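Local structure of alginate lyase (Bacteroides ovatus, 3NNB) at residues A163-I168 with A213-A218; K339-C344 with R367-N372; W71-K76 with P81-D86; D298-T303 with R348-F353. The protein probably cleaves the polysaccharide alginate by beta-elimination, as alginate lyases do. All coordinates share one frame; numbering follows the deposited sequence. Where two conformers were deposited one is given.

Contact 1 of 4, residues A163-I168 with A213-A218; sequences AGMIDI and AEEQRA
Glu215 reaches out of helix 210-216 to Ala163, Met165 and Ile166, and its side chain makes nearly all of this contact. OE1 comes up to the backbone of Ala163, 3.3 Å from its N, but the N-H points poorly at the oxygen, which makes this a close polar approach and no hydrogen bond. The other oxygen, OE2, stands 3.6 Å from Met165 CB and 3.7 Å from Ile166 N. Met165 CB also meets the CG methylene of Glu215 at 3.6 Å, giving the carbon part of the acid an apolar neighbour. Glu215 gets there with its CG anti to the backbone N (chi1 -168°) and a bend at chi2 (79°) that spreads the two oxygens between Ala163 and the Met165-Ile166 backbone.

Met165, a selenomethionine in the crystal, offers Glu215 its CB and CG alone: the chain then curls off to pack on Trp205 and Met206 of helix 189-208. Ala163, with its single methyl turned away, lets the acid close on the backbone. The buried carboxylate is held from beyond the two segments by a hydrogen bond between OE2 and His222 ND1 on helix 221-236. An alanine in place of Glu215 would probably leave His222 ND1 without this partner and open a gap beside Met165 CB.

Just before Ala163, Gly162 N is hydrogen-bonded to Glu214 OE1. A citrate about 4 Å from the Ala163 side chain, probably from the crystallisation liquor, may mark a pocket's edge. The contact joins the loop before helix 171-180 to helix 210-216 in a mainly helical fold, consistent with the (alpha/alpha) toroid of the six-hairpin clan.

Contact 2 of 4, residues K339-C344 with R367-N372; sequences KQEEAC and RETPAN
Thr369 OG1 donates to Glu341 OE2 at 2.7 Å, and Arg367 NH2 donates to Cys344 O at 2.9 Å; these two hydrogen bonds pin the loop that follows helix 359-366 alongside helix 336-351. The arrangement is helix-to-loop packing in which the chain, leaving helical geometry at Arg367, is caught at once by the neighbouring helix.

The threonine hydroxyl approaches Glu341 OE2 on its anti lone pair, away from the other carboxylate oxygen. Glutamate suits the place because its chain, straight through chi1 and chi2 (-180° and 179°), spans the distance from the helix, and it crosses the threonine at about a right angle. A hydroxyl suits Thr369 for a second reason: its OG1 is also hydrogen-bonded to Trp345 NE1, giving it a partner on each of two side chains of the helix.

A bend at chi3 turns the Arg367 guanidinium to Cys344 O, which lies at its edge, near the plane, with an N-H...O angle of 165°. Relative to the carbonyl, the donor sits above the plane, not on a lone pair. Arginine suits the place because a different nitrogen, NH1, makes a salt bridge with Glu360; the guanidinium also makes a cation-pi contact with Trp345.

The packing is completed by the side chain of the small, buried Cys344. Its CB is 4.0 Å from Arg367 CB, and its SG rests 3.7 Å from the backbone N of Arg367.

Contact 3 of 4, residues W71-K76 with P81-D86; sequences WPDPSK and PYIRKD
Tyr82 turns its CG anti to its own carbonyl carbon (chi1 -81°), a torsion that lays its ring flat along Trp71 and Pro72. One face takes the peptide between them: Pro72 N lies 3.5 Å above the ring, over its centre, and Pro72 CD makes a CH-pi contact 3.9 Å from the centroid of the Tyr82 ring. In Asp73 a chi1 of -175° carries the carboxylate over to Ile83, OD2 lying 3.6 Å from Ile83 CG2.

Trp71 and Ile83 form an antiparallel hydrogen-bonded pair, Trp71 N to Ile83 O and Ile83 N to Trp71 O, each 2.8 Å, closing a two-stranded hairpin. Beyond it a water bridges Asp73 OD2, Lys76 NZ and Pro81 O. Aspartate suits its place doubly, because OD1 accepts from Ser75 N, an Asx turn at the start of a type I turn, and also from Ser75 OG. Further along the chain, Lys85 CG lies 3.7 Å from Trp71 CD1, and the indole NE1 is hydrogen-bonded to Gln88 O.

Tyr82 OH is hydrogen-bonded to Glu92 OE1. A serine replacing Tyr82 would probably strip Pro72 of its flat support and leave Glu92 without this hydroxyl.

The hairpin of strands 70-71 and 83-84 stands about 28 Å from the chain's centre. Tyr82 bonds through its backbone to Pro153, just past strand 148-151, while Asp86 makes a salt bridge to Arg271 and accepts from Thr272 OG1 through its backbone O, between helices 266-269 and 274-293.

Contact 4 of 4, residues D298-T303 with R348-F353; sequences DIYNAT and RRASFF
Tyr300 and Phe353 supply the aromatic part of this contact. The methylene CB of Phe353 sits over the middle of the tyrosine ring, 3.4 Å from the Tyr300 centroid and 14° off the normal, a close CH-pi contact. The two rings are almost parallel, their planes 8° apart, yet slid so far that they barely overlap, with centroids 5.1 Å from each other. What covers the tyrosine face is therefore the CB of phenylalanine more than its ring. The Tyr300 chi1 of -175° points the ring away from the backbone N, across to the end of helix 336-351.

Among the apolar contacts, Ala350 CB lies 4.4 Å from Tyr300 CE2, and the Tyr300 OH comes within 3.9 Å of the same CB. A small residue suits this spot, where the tip of the tyrosine comes down on the helix. The ring also packs on Ile310, Thr311 and Leu314 of helix 310-317 and on Cys289 of helix 274-293; Phe353 touches Cys289 as well.

The hydrogen bonds nearest the contact run within each segment. Asp298 OD1 accepts from Asn301 N at 3.0 Å, an Asx motif overlapping the type I turn from Ile299 to Ala302 that carries Tyr300. On the helix, Ser351 OG bonds back to Arg348 O at 2.6 Å, and Phe353 N donates to Ala350 O at 2.9 Å.

With no hydrogen bond spanning the two segments, the loop and helix are held here by shape and dispersion, while the turn's own bonds probably help to fix the tyrosine's backbone for the fit.

Contacts 2 and 4 are the pair that meet: their centres lie about 20 Å apart, both use helix 336-351, and their segments alternate along the chain. Where they touch, Arg367 NH1 comes 3.5 Å from Arg348 NH2, and both arginines make salt bridges with Glu360, whose carboxylate probably offsets the two positive charges. Contact 1 lies on the opposite side of the chain's centre from contact 2, with centres about 29 Å apart. Contact 3 closes an outlying hairpin, its centre about 22 Å from that of contact 1. The citrate near contact 1 and a glycerol near Phe353 of contact 4 probably come from the crystallisation liquor, suggesting pockets without defining the active site.

Contact 1 of 4, residues A163-I168 with A213-A218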
loop_
_atom_site.group_PDB
_atom_site.type_symbol
_atom_site.label_atom_id
_atom_site.label_comp_id
_atom_site.label_asym_id
_atom_site.label_seq_id
_atom_site.Cartn_x
_atom_site.Cartn_y
_atom_site.Cartn_z
ATOM N N ALA A 163 3.506 9.830 10.400
ATOM C CA ALA A 163 3.807 8.432 10.083
ATOM C C ALA A 163 2.582 7.549 10.043
ATOM O O ALA A 163 2.581 6.552 9.354
ATOM C CB ALA A 163 4.843 7.877 11.077
ATOM N N GLY A 164 1.536 7.885 10.800
ATOM C CA GLY A 164 0.276 7.119 10.735
ATOM C C GLY A 164 -0.373 7.027 9.375
ATOM O O GLY A 164 -1.150 6.084 9.114
HETATM N N MSE A 165 -0.052 7.969 8.495
HETATM C CA MSE A 165 -0.579 7.943 7.117
HETATM C C MSE A 165 -0.231 6.640 6.411
HETATM O O MSE A 165 -1.002 6.158 5.581
HETATM C CB MSE A 165 -0.066 9.133 6.298
HETATM C CG MSE A 165 -0.855 10.420 6.482
HETATM SE SE MSE A 165 -2.670 10.307 5.829
HETATM C CE MSE A 165 -2.308 9.594 4.078
ATOM N N ILE A 166 0.929 6.062 6.706
ATOM C CA ILE A 166 1.330 4.827 6.029
ATOM C C ILE A 166 0.334 3.695 6.318
ATOM O O ILE A 166 0.232 2.755 5.533
ATOM C CB ILE A 166 2.818 4.436 6.355
ATOM C CG1 ILE A 166 3.448 3.596 5.233
ATOM C CG2 ILE A 166 2.935 3.665 7.712
ATOM C CD1 ILE A 166 3.694 4.341 3.937
ATOM N N ASP A 167 -0.355 3.756 7.461
ATOM C CA ASP A 167 -1.280 2.684 7.865
ATOM C C ASP A 167 -2.330 2.385 6.795
ATOM O O ASP A 167 -2.806 1.253 6.694
ATOM C CB ASP A 167 -2.025 3.030 9.156
ATOM C CG ASP A 167 -1.132 3.047 10.406
ATOM O OD1 ASP A 167 0.106 3.016 10.275
ATOM O OD2 ASP A 167 -1.692 3.144 11.524
ATOM N N ILE A 168 -2.742 3.411 6.031
ATOM C CA ILE A 168 -3.825 3.258 5.069
ATOM C C ILE A 168 -3.350 3.137 3.650
ATOM O O ILE A 168 -4.125 3.252 2.721
ATOM C CB ILE A 168 -4.873 4.408 5.179
ATOM C CG1 ILE A 168 -4.269 5.808 4.999
ATOM C CG2 ILE A 168 -5.646 4.264 6.494
ATOM C CD1 ILE A 168 -5.335 6.879 4.535
ATOM N N ALA A 213 0.440 17.085 7.347
ATOM C CA ALA A 213 1.509 17.909 6.852
ATOM C C ALA A 213 2.866 17.363 7.244
ATOM O O ALA A 213 3.826 17.476 6.463
ATOM C CB ALA A 213 1.357 19.388 7.375
ATOM N N GLU A 214 2.960 16.776 8.452
ATOM C CA GLU A 214 4.189 16.125 8.920
ATOM C C GLU A 214 4.596 15.017 7.933
ATOM O O GLU A 214 5.785 14.854 7.603
ATOM C CB GLU A 214 4.046 15.536 10.354
ATOM C CG GLU A 214 3.481 16.475 11.465
ATOM C CD GLU A 214 3.187 15.737 12.790
ATOM O OE1 GLU A 214 3.714 14.616 12.914
ATOM O OE2 GLU A 214 2.436 16.252 13.688
ATOM N N GLU A 215 3.623 14.236 7.469
ATOM C CA GLU A 215 3.905 13.164 6.504
ATOM C C GLU A 215 4.311 13.725 5.149
ATOM O O GLU A 215 5.213 13.224 4.477
ATOM C CB GLU A 215 2.685 12.245 6.342
ATOM C CG GLU A 215 3.013 10.945 5.573
ATOM C CD GLU A 215 3.705 9.866 6.414
ATOM O OE1 GLU A 215 4.507 10.227 7.319
ATOM O OE2 GLU A 215 3.470 8.658 6.109
ATOM N N GLN A 216 3.613 14.778 4.727
ATOM C CA GLN A 216 3.895 15.399 3.441
ATOM C C GLN A 216 5.356 15.871 3.379
ATOM O O GLN A 216 5.987 15.759 2.342
ATOM C CB GLN A 216 2.934 16.557 3.159
ATOM C CG GLN A 216 3.028 17.113 1.726
ATOM C CD GLN A 216 4.162 18.123 1.506
ATOM O OE1 GLN A 216 4.569 18.843 2.426
ATOM N NE2 GLN A 216 4.709 18.147 0.264
ATOM N N ARG A 217 5.876 16.392 4.500
ATOM C CA ARG A 217 7.231 16.942 4.607
ATOM C C ARG A 217 8.298 15.901 4.794
ATOM O O ARG A 217 9.488 16.237 4.802
ATOM C CB ARG A 217 7.346 17.866 5.835
ATOM C CG ARG A 217 6.516 19.130 5.805
ATOM C CD ARG A 217 6.981 20.075 6.939
ATOM N NE ARG A 217 6.789 19.537 8.299
ATOM C CZ ARG A 217 5.682 19.716 9.034
ATOM N NH1 ARG A 217 4.655 20.401 8.540
ATOM N NH2 ARG A 217 5.593 19.204 10.264
ATOM N N ALA A 218 7.888 14.649 5.057
ATOM C CA ALA A 218 8.842 13.586 5.336
ATOM C C ALA A 218 9.809 13.376 4.174
ATOM O O ALA A 218 9.441 13.455 3.013
ATOM C CB ALA A 218 8.114 12.256 5.713
#

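Contact 2 of 4, residues K339-C344 with R367-N372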
loop_
_atom_site.group_PDB
_atom_site.type_symbol
_atom_site.label_atom_id
_atom_site.label_comp_id
_atom_site.label_asym_id
_atom_site.label_seq_id
_atom_site.Cartn_x
_atom_site.Cartn_y
_atom_site.Cartn_z
ATOM N N LYS A 339 12.132 -10.901 1.200
ATOM C CA LYS A 339 12.519 -9.691 0.425
ATOM C C LYS A 339 13.263 -9.991 -0.855
ATOM O O LYS A 339 13.012 -9.309 -1.850
ATOM C CB LYS A 339 13.277 -8.699 1.297
ATOM C CG LYS A 339 12.431 -8.175 2.467
ATOM C CD LYS A 339 11.080 -7.607 2.042
ATOM C CE LYS A 339 10.257 -7.243 3.264
ATOM N NZ LYS A 339 8.867 -6.786 2.857
ATOM N N GLN A 340 14.099 -11.057 -0.879
ATOM C CA GLN A 340 14.638 -11.543 -2.158
ATOM C C GLN A 340 13.502 -11.861 -3.158
ATOM O O GLN A 340 13.550 -11.442 -4.300
ATOM C CB GLN A 340 15.517 -12.771 -1.933
ATOM C CG GLN A 340 16.874 -12.412 -1.343
ATOM C CD GLN A 340 17.817 -11.848 -2.393
ATOM O OE1 GLN A 340 17.767 -12.285 -3.551
ATOM N NE2 GLN A 340 18.683 -10.910 -2.010
ATOM N N GLU A 341 12.477 -12.595 -2.709
ATOM C CA GLU A 341 11.345 -12.899 -3.565
ATOM C C GLU A 341 10.631 -11.625 -4.026
ATOM O O GLU A 341 10.349 -11.458 -5.212
ATOM C CB GLU A 341 10.374 -13.844 -2.862
ATOM C CG GLU A 341 9.194 -14.169 -3.749
ATOM C CD GLU A 341 8.189 -15.128 -3.109
ATOM O OE1 GLU A 341 8.183 -15.204 -1.869
ATOM O OE2 GLU A 341 7.399 -15.776 -3.843
ATOM N N GLU A 342 10.358 -10.714 -3.117
ATOM C CA GLU A 342 9.735 -9.432 -3.458
ATOM C C GLU A 342 10.529 -8.648 -4.500
ATOM O O GLU A 342 9.944 -8.061 -5.410
ATOM C CB GLU A 342 9.535 -8.577 -2.215
ATOM C CG GLU A 342 8.456 -9.105 -1.300
ATOM C CD GLU A 342 8.108 -8.117 -0.130
ATOM O OE1 GLU A 342 8.202 -6.896 -0.329
ATOM O OE2 GLU A 342 7.761 -8.583 0.972
ATOM N N ALA A 343 11.856 -8.662 -4.375
ATOM C CA ALA A 343 12.719 -8.003 -5.354
ATOM C C ALA A 343 12.482 -8.534 -6.775
ATOM O O ALA A 343 12.516 -7.788 -7.727
ATOM C CB ALA A 343 14.179 -8.153 -4.945
ATOM N N CYS A 344 12.296 -9.859 -6.904
ATOM C CA CYS A 344 12.037 -10.473 -8.196
ATOM C C CYS A 344 10.720 -9.958 -8.825
ATOM O O CYS A 344 10.600 -9.879 -10.076
ATOM C CB CYS A 344 11.962 -11.998 -8.030
ATOM S SG CYS A 344 13.556 -12.760 -7.619
ATOM N N ARG A 367 13.354 -16.194 -8.928
ATOM C CA ARG A 367 12.025 -16.275 -8.309
ATOM C C ARG A 367 11.599 -17.746 -8.122
ATOM O O ARG A 367 11.804 -18.527 -9.045
ATOM C CB ARG A 367 11.088 -15.645 -9.340
ATOM C CG ARG A 367 9.693 -15.418 -8.949
ATOM C CD ARG A 367 8.908 -14.914 -10.129
ATOM N NE ARG A 367 9.302 -13.566 -10.523
ATOM C CZ ARG A 367 9.557 -13.188 -11.788
ATOM N NH1 ARG A 367 9.455 -14.083 -12.790
ATOM N NH2 ARG A 367 9.916 -11.909 -12.060
ATOM N N GLU A 368 11.032 -18.096 -6.956
ATOM C CA GLU A 368 10.486 -19.441 -6.709
ATOM C C GLU A 368 8.985 -19.400 -6.385
ATOM O O GLU A 368 8.422 -20.341 -5.816
ATOM C CB GLU A 368 11.259 -20.117 -5.571
ATOM C CG GLU A 368 12.664 -20.534 -5.990
ATOM C CD GLU A 368 13.417 -21.229 -4.876
ATOM O OE1 GLU A 368 13.407 -20.714 -3.726
ATOM O OE2 GLU A 368 14.022 -22.286 -5.163
ATOM N N THR A 369 8.323 -18.334 -6.797
ATOM C CA THR A 369 6.914 -18.098 -6.490
ATOM C C THR A 369 5.995 -19.193 -7.047
ATOM O O THR A 369 5.886 -19.342 -8.241
ATOM C CB THR A 369 6.545 -16.685 -7.021
ATOM O OG1 THR A 369 7.498 -15.747 -6.505
ATOM C CG2 THR A 369 5.156 -16.205 -6.573
ATOM N N PRO A 370 5.284 -19.929 -6.161
ATOM C CA PRO A 370 4.344 -20.958 -6.680
ATOM C C PRO A 370 3.289 -20.393 -7.621
ATOM O O PRO A 370 2.867 -19.221 -7.482
ATOM C CB PRO A 370 3.688 -21.497 -5.407
ATOM C CG PRO A 370 4.713 -21.283 -4.357
ATOM C CD PRO A 370 5.350 -19.958 -4.689
ATOM N N ALA A 371 2.868 -21.234 -8.562
ATOM C CA ALA A 371 2.019 -20.799 -9.666
ATOM C C ALA A 371 0.652 -20.302 -9.208
ATOM O O ALA A 371 -0.002 -19.562 -9.938
ATOM C CB ALA A 371 1.834 -21.959 -10.711
ATOM N N ASN A 372 0.213 -20.716 -8.022
ATOM C CA ASN A 372 -1.102 -20.320 -7.512
ATOM C C ASN A 372 -1.112 -18.966 -6.726
ATOM O O ASN A 372 -2.161 -18.532 -6.283
ATOM C CB ASN A 372 -1.699 -21.421 -6.623
ATOM C CG ASN A 372 -0.929 -21.538 -5.310
ATOM O OD1 ASN A 372 0.293 -21.615 -5.348
ATOM N ND2 ASN A 372 -1.610 -21.472 -4.175
#

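Contact 3 of 4, residues W71-K76 with P81-D86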
loop_
_atom_site.group_PDB
_atom_site.type_symbol
_atom_site.label_atom_id
_atom_site.label_comp_id
_atom_site.label_asym_id
_atom_site.label_seq_id
_atom_site.Cartn_x
_atom_site.Cartn_y
_atom_site.Cartn_z
ATOM N N TRP A 71 8.351 0.396 21.945
ATOM C CA TRP A 71 8.248 -0.598 23.010
ATOM C C TRP A 71 8.426 0.025 24.385
ATOM O O TRP A 71 9.109 1.029 24.527
ATOM C CB TRP A 71 9.372 -1.650 22.890
ATOM C CG TRP A 71 9.338 -2.485 21.634
ATOM C CD1 TRP A 71 9.613 -2.070 20.367
ATOM C CD2 TRP A 71 9.025 -3.871 21.551
ATOM N NE1 TRP A 71 9.481 -3.133 19.478
ATOM C CE2 TRP A 71 9.115 -4.246 20.183
ATOM C CE3 TRP A 71 8.647 -4.840 22.491
ATOM C CZ2 TRP A 71 8.900 -5.554 19.759
ATOM C CZ3 TRP A 71 8.428 -6.138 22.053
ATOM C CH2 TRP A 71 8.525 -6.467 20.719
ATOM N N PRO A 72 7.841 -0.617 25.416
ATOM C CA PRO A 72 8.117 -0.168 26.790
ATOM C C PRO A 72 9.607 -0.175 27.106
ATOM O O PRO A 72 10.325 -1.096 26.695
ATOM C CB PRO A 72 7.367 -1.176 27.677
ATOM C CG PRO A 72 6.443 -1.912 26.793
ATOM C CD PRO A 72 6.916 -1.760 25.355
ATOM N N ASP A 73 10.060 0.864 27.819
ATOM C CA ASP A 73 11.453 1.025 28.215
ATOM C C ASP A 73 11.619 0.299 29.540
ATOM O O ASP A 73 11.096 0.751 30.525
ATOM C CB ASP A 73 11.770 2.504 28.417
ATOM C CG ASP A 73 13.234 2.759 28.704
ATOM O OD1 ASP A 73 13.926 1.805 29.097
ATOM O OD2 ASP A 73 13.691 3.905 28.536
ATOM N N PRO A 74 12.347 -0.839 29.570
ATOM C CA PRO A 74 12.458 -1.573 30.836
ATOM C C PRO A 74 13.146 -0.803 31.973
ATOM O O PRO A 74 12.954 -1.143 33.153
ATOM C CB PRO A 74 13.296 -2.810 30.455
ATOM C CG PRO A 74 14.071 -2.390 29.258
ATOM C CD PRO A 74 13.148 -1.458 28.503
ATOM N N SER A 75 13.887 0.232 31.632
ATOM C CA SER A 75 14.570 1.061 32.655
ATOM C C SER A 75 13.615 2.057 33.352
ATOM O O SER A 75 13.997 2.689 34.333
ATOM C CB SER A 75 15.745 1.791 32.024
ATOM O OG SER A 75 15.327 2.889 31.219
ATOM N N LYS A 76 12.375 2.174 32.882
ATOM C CA LYS A 76 11.432 3.133 33.456
ATOM C C LYS A 76 10.341 2.423 34.208
ATOM O O LYS A 76 9.881 1.366 33.780
ATOM C CB LYS A 76 10.826 4.031 32.372
ATOM C CG LYS A 76 11.867 4.753 31.538
ATOM C CD LYS A 76 12.598 5.809 32.342
ATOM C CE LYS A 76 13.670 6.499 31.499
ATOM N NZ LYS A 76 13.071 7.369 30.457
ATOM N N PRO A 81 8.629 6.901 28.812
ATOM C CA PRO A 81 8.018 6.805 27.491
ATOM C C PRO A 81 8.593 5.606 26.750
ATOM O O PRO A 81 9.697 5.157 27.044
ATOM C CB PRO A 81 8.431 8.106 26.803
ATOM C CG PRO A 81 9.635 8.562 27.519
ATOM C CD PRO A 81 9.546 8.060 28.914
ATOM N N TYR A 82 7.829 5.087 25.795
ATOM C CA TYR A 82 8.345 4.056 24.919
ATOM C C TYR A 82 9.599 4.475 24.163
ATOM O O TYR A 82 9.841 5.650 23.909
ATOM C CB TYR A 82 7.250 3.616 23.934
ATOM C CG TYR A 82 6.234 2.610 24.522
ATOM C CD1 TYR A 82 6.003 2.523 25.900
ATOM C CD2 TYR A 82 5.481 1.788 23.698
ATOM C CE1 TYR A 82 5.077 1.646 26.425
ATOM C CE2 TYR A 82 4.572 0.901 24.202
ATOM C CZ TYR A 82 4.335 0.830 25.584
ATOM O OH TYR A 82 3.426 -0.086 26.044
ATOM N N ILE A 83 10.341 3.464 23.749
ATOM C CA ILE A 83 11.571 3.624 23.017
ATOM C C ILE A 83 11.498 2.839 21.721
ATOM O O ILE A 83 10.721 1.900 21.587
ATOM C CB ILE A 83 12.799 3.219 23.865
ATOM C CG1 ILE A 83 12.664 1.776 24.399
ATOM C CG2 ILE A 83 13.020 4.296 24.981
ATOM C CD1 ILE A 83 13.993 1.203 25.036
ATOM N N ARG A 84 12.312 3.240 20.756
ATOM C CA ARG A 84 12.246 2.661 19.426
ATOM C C ARG A 84 13.228 1.516 19.227
ATOM O O ARG A 84 14.378 1.580 19.638
ATOM C CB ARG A 84 12.489 3.734 18.375
ATOM C CG ARG A 84 12.240 3.281 16.956
ATOM C CD ARG A 84 12.505 4.480 16.083
ATOM N NE ARG A 84 12.495 4.268 14.655
ATOM C CZ ARG A 84 13.549 4.341 13.843
ATOM N NH1 ARG A 84 14.799 4.473 14.284
ATOM N NH2 ARG A 84 13.346 4.194 12.547
ATOM N N LYS A 85 12.730 0.431 18.632
ATOM C CA LYS A 85 13.529 -0.719 18.212
ATOM C C LYS A 85 13.258 -0.926 16.708
ATOM O O LYS A 85 12.349 -1.683 16.312
ATOM C CB LYS A 85 13.116 -1.978 18.975
ATOM C CG LYS A 85 13.267 -1.882 20.509
ATOM C CD LYS A 85 14.706 -1.686 20.912
ATOM C CE LYS A 85 14.821 -1.733 22.462
ATOM N NZ LYS A 85 16.232 -1.642 22.935
ATOM N N ASP A 86 14.014 -0.217 15.877
ATOM C CA ASP A 86 13.740 -0.203 14.425
ATOM C C ASP A 86 13.655 -1.631 13.894
ATOM O O ASP A 86 14.572 -2.465 14.093
ATOM C CB ASP A 86 14.832 0.611 13.690
ATOM C CG ASP A 86 14.564 0.785 12.211
ATOM O OD1 ASP A 86 13.404 0.625 11.772
ATOM O OD2 ASP A 86 15.562 1.067 11.470
HETATM O O HOH W 1 12.048 6.030 28.036
#

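Contact 4 of 4, residues D298-T303 with R348-F353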
loop_
_atom_site.group_PDB
_atom_site.type_symbol
_atom_site.label_atom_id
_atom_site.label_comp_id
_atom_site.label_asym_id
_atom_site.label_seq_id
_atom_site.Cartn_x
_atom_site.Cartn_y
_atom_site.Cartn_z
ATOM N N ASP A 298 4.843 10.380 -17.764
ATOM C CA ASP A 298 5.950 9.416 -17.728
ATOM C C ASP A 298 6.819 9.701 -16.498
ATOM O O ASP A 298 7.832 10.370 -16.588
ATOM C CB ASP A 298 6.780 9.527 -18.997
ATOM C CG ASP A 298 7.819 8.422 -19.105
ATOM O OD1 ASP A 298 8.040 7.671 -18.105
ATOM O OD2 ASP A 298 8.438 8.307 -20.176
ATOM N N ILE A 299 6.411 9.165 -15.356
ATOM C CA ILE A 299 7.212 9.258 -14.139
ATOM C C ILE A 299 8.395 8.273 -14.222
ATOM O O ILE A 299 9.507 8.573 -13.769
ATOM C CB ILE A 299 6.334 8.958 -12.926
ATOM C CG1 ILE A 299 5.343 10.106 -12.702
ATOM C CG2 ILE A 299 7.173 8.636 -11.643
ATOM C CD1 ILE A 299 6.027 11.457 -12.325
ATOM N N TYR A 300 8.178 7.100 -14.816
ATOM C CA TYR A 300 9.216 6.065 -14.792
ATOM C C TYR A 300 10.561 6.570 -15.341
ATOM O O TYR A 300 11.608 6.298 -14.761
ATOM C CB TYR A 300 8.791 4.812 -15.557
ATOM C CG TYR A 300 9.777 3.685 -15.443
ATOM C CD1 TYR A 300 10.821 3.558 -16.329
ATOM C CD2 TYR A 300 9.682 2.728 -14.404
ATOM C CE1 TYR A 300 11.734 2.508 -16.202
ATOM C CE2 TYR A 300 10.567 1.726 -14.257
ATOM C CZ TYR A 300 11.617 1.616 -15.145
ATOM O OH TYR A 300 12.496 0.586 -15.006
ATOM N N ASN A 301 10.522 7.277 -16.471
ATOM C CA ASN A 301 11.725 7.710 -17.150
ATOM C C ASN A 301 12.266 9.068 -16.670
ATOM O O ASN A 301 13.266 9.561 -17.213
ATOM C CB ASN A 301 11.450 7.730 -18.680
ATOM C CG ASN A 301 11.245 6.349 -19.231
ATOM O OD1 ASN A 301 10.162 6.010 -19.788
ATOM N ND2 ASN A 301 12.248 5.508 -19.057
ATOM N N ALA A 302 11.635 9.651 -15.643
ATOM C CA ALA A 302 12.048 10.964 -15.125
ATOM C C ALA A 302 13.459 10.852 -14.583
ATOM O O ALA A 302 13.734 10.005 -13.747
ATOM C CB ALA A 302 11.096 11.491 -14.045
ATOM N N THR A 303 14.350 11.697 -15.094
ATOM C CA THR A 303 15.784 11.571 -14.792
ATOM C C THR A 303 16.334 12.938 -14.496
ATOM O O THR A 303 16.059 13.881 -15.237
ATOM C CB THR A 303 16.551 10.954 -15.989
ATOM O OG1 THR A 303 15.942 9.721 -16.365
ATOM C CG2 THR A 303 18.020 10.681 -15.636
ATOM N N ARG A 348 9.656 -7.787 -12.298
ATOM C CA ARG A 348 8.469 -7.981 -13.160
ATOM C C ARG A 348 7.738 -6.676 -13.429
ATOM O O ARG A 348 7.424 -6.345 -14.568
ATOM C CB ARG A 348 7.512 -8.948 -12.466
ATOM C CG ARG A 348 6.136 -9.111 -13.094
ATOM C CD ARG A 348 6.123 -9.721 -14.505
ATOM N NE ARG A 348 6.621 -11.092 -14.544
ATOM C CZ ARG A 348 5.897 -12.209 -14.390
ATOM N NH1 ARG A 348 4.593 -12.193 -14.159
ATOM N NH2 ARG A 348 6.499 -13.376 -14.455
ATOM N N ARG A 349 7.500 -5.912 -12.375
ATOM C CA ARG A 349 6.748 -4.676 -12.497
ATOM C C ARG A 349 7.508 -3.645 -13.306
ATOM O O ARG A 349 6.919 -2.950 -14.152
ATOM C CB ARG A 349 6.381 -4.176 -11.107
ATOM C CG ARG A 349 5.478 -5.157 -10.382
ATOM C CD ARG A 349 5.431 -4.916 -8.894
ATOM N NE ARG A 349 4.863 -3.622 -8.570
ATOM C CZ ARG A 349 4.804 -3.119 -7.318
ATOM N NH1 ARG A 349 5.249 -3.802 -6.239
ATOM N NH2 ARG A 349 4.261 -1.943 -7.161
ATOM N N ALA A 350 8.803 -3.527 -13.063
ATOM C CA ALA A 350 9.652 -2.575 -13.818
ATOM C C ALA A 350 9.692 -2.911 -15.315
ATOM O O ALA A 350 9.778 -2.013 -16.163
ATOM C CB ALA A 350 11.099 -2.554 -13.226
ATOM N N SER A 351 9.641 -4.202 -15.618
ATOM C CA SER A 351 9.697 -4.686 -16.996
ATOM C C SER A 351 8.520 -4.182 -17.818
ATOM O O SER A 351 8.604 -4.130 -19.035
ATOM C CB SER A 351 9.790 -6.214 -17.030
ATOM O OG SER A 351 8.510 -6.839 -16.903
ATOM N N PHE A 352 7.417 -3.791 -17.181
ATOM C CA PHE A 352 6.275 -3.221 -17.895
ATOM C C PHE A 352 6.645 -1.857 -18.495
ATOM O O PHE A 352 6.087 -1.468 -19.524
ATOM C CB PHE A 352 5.061 -2.993 -17.006
ATOM C CG PHE A 352 4.506 -4.227 -16.347
ATOM C CD1 PHE A 352 4.941 -5.510 -16.642
ATOM C CD2 PHE A 352 3.466 -4.078 -15.433
ATOM C CE1 PHE A 352 4.361 -6.609 -16.022
ATOM C CE2 PHE A 352 2.896 -5.203 -14.797
ATOM C CZ PHE A 352 3.356 -6.460 -15.111
ATOM N N PHE A 353 7.543 -1.135 -17.827
ATOM C CA PHE A 353 7.931 0.229 -18.230
ATOM C C PHE A 353 9.191 0.237 -19.088
ATOM O O PHE A 353 9.375 1.181 -19.884
ATOM C CB PHE A 353 8.162 1.098 -16.983
ATOM C CG PHE A 353 6.929 1.291 -16.163
ATOM C CD1 PHE A 353 5.985 2.245 -16.502
ATOM C CD2 PHE A 353 6.647 0.442 -15.084
ATOM C CE1 PHE A 353 4.798 2.377 -15.787
ATOM C CE2 PHE A 353 5.434 0.552 -14.382
ATOM C CZ PHE A 353 4.530 1.547 -14.711
#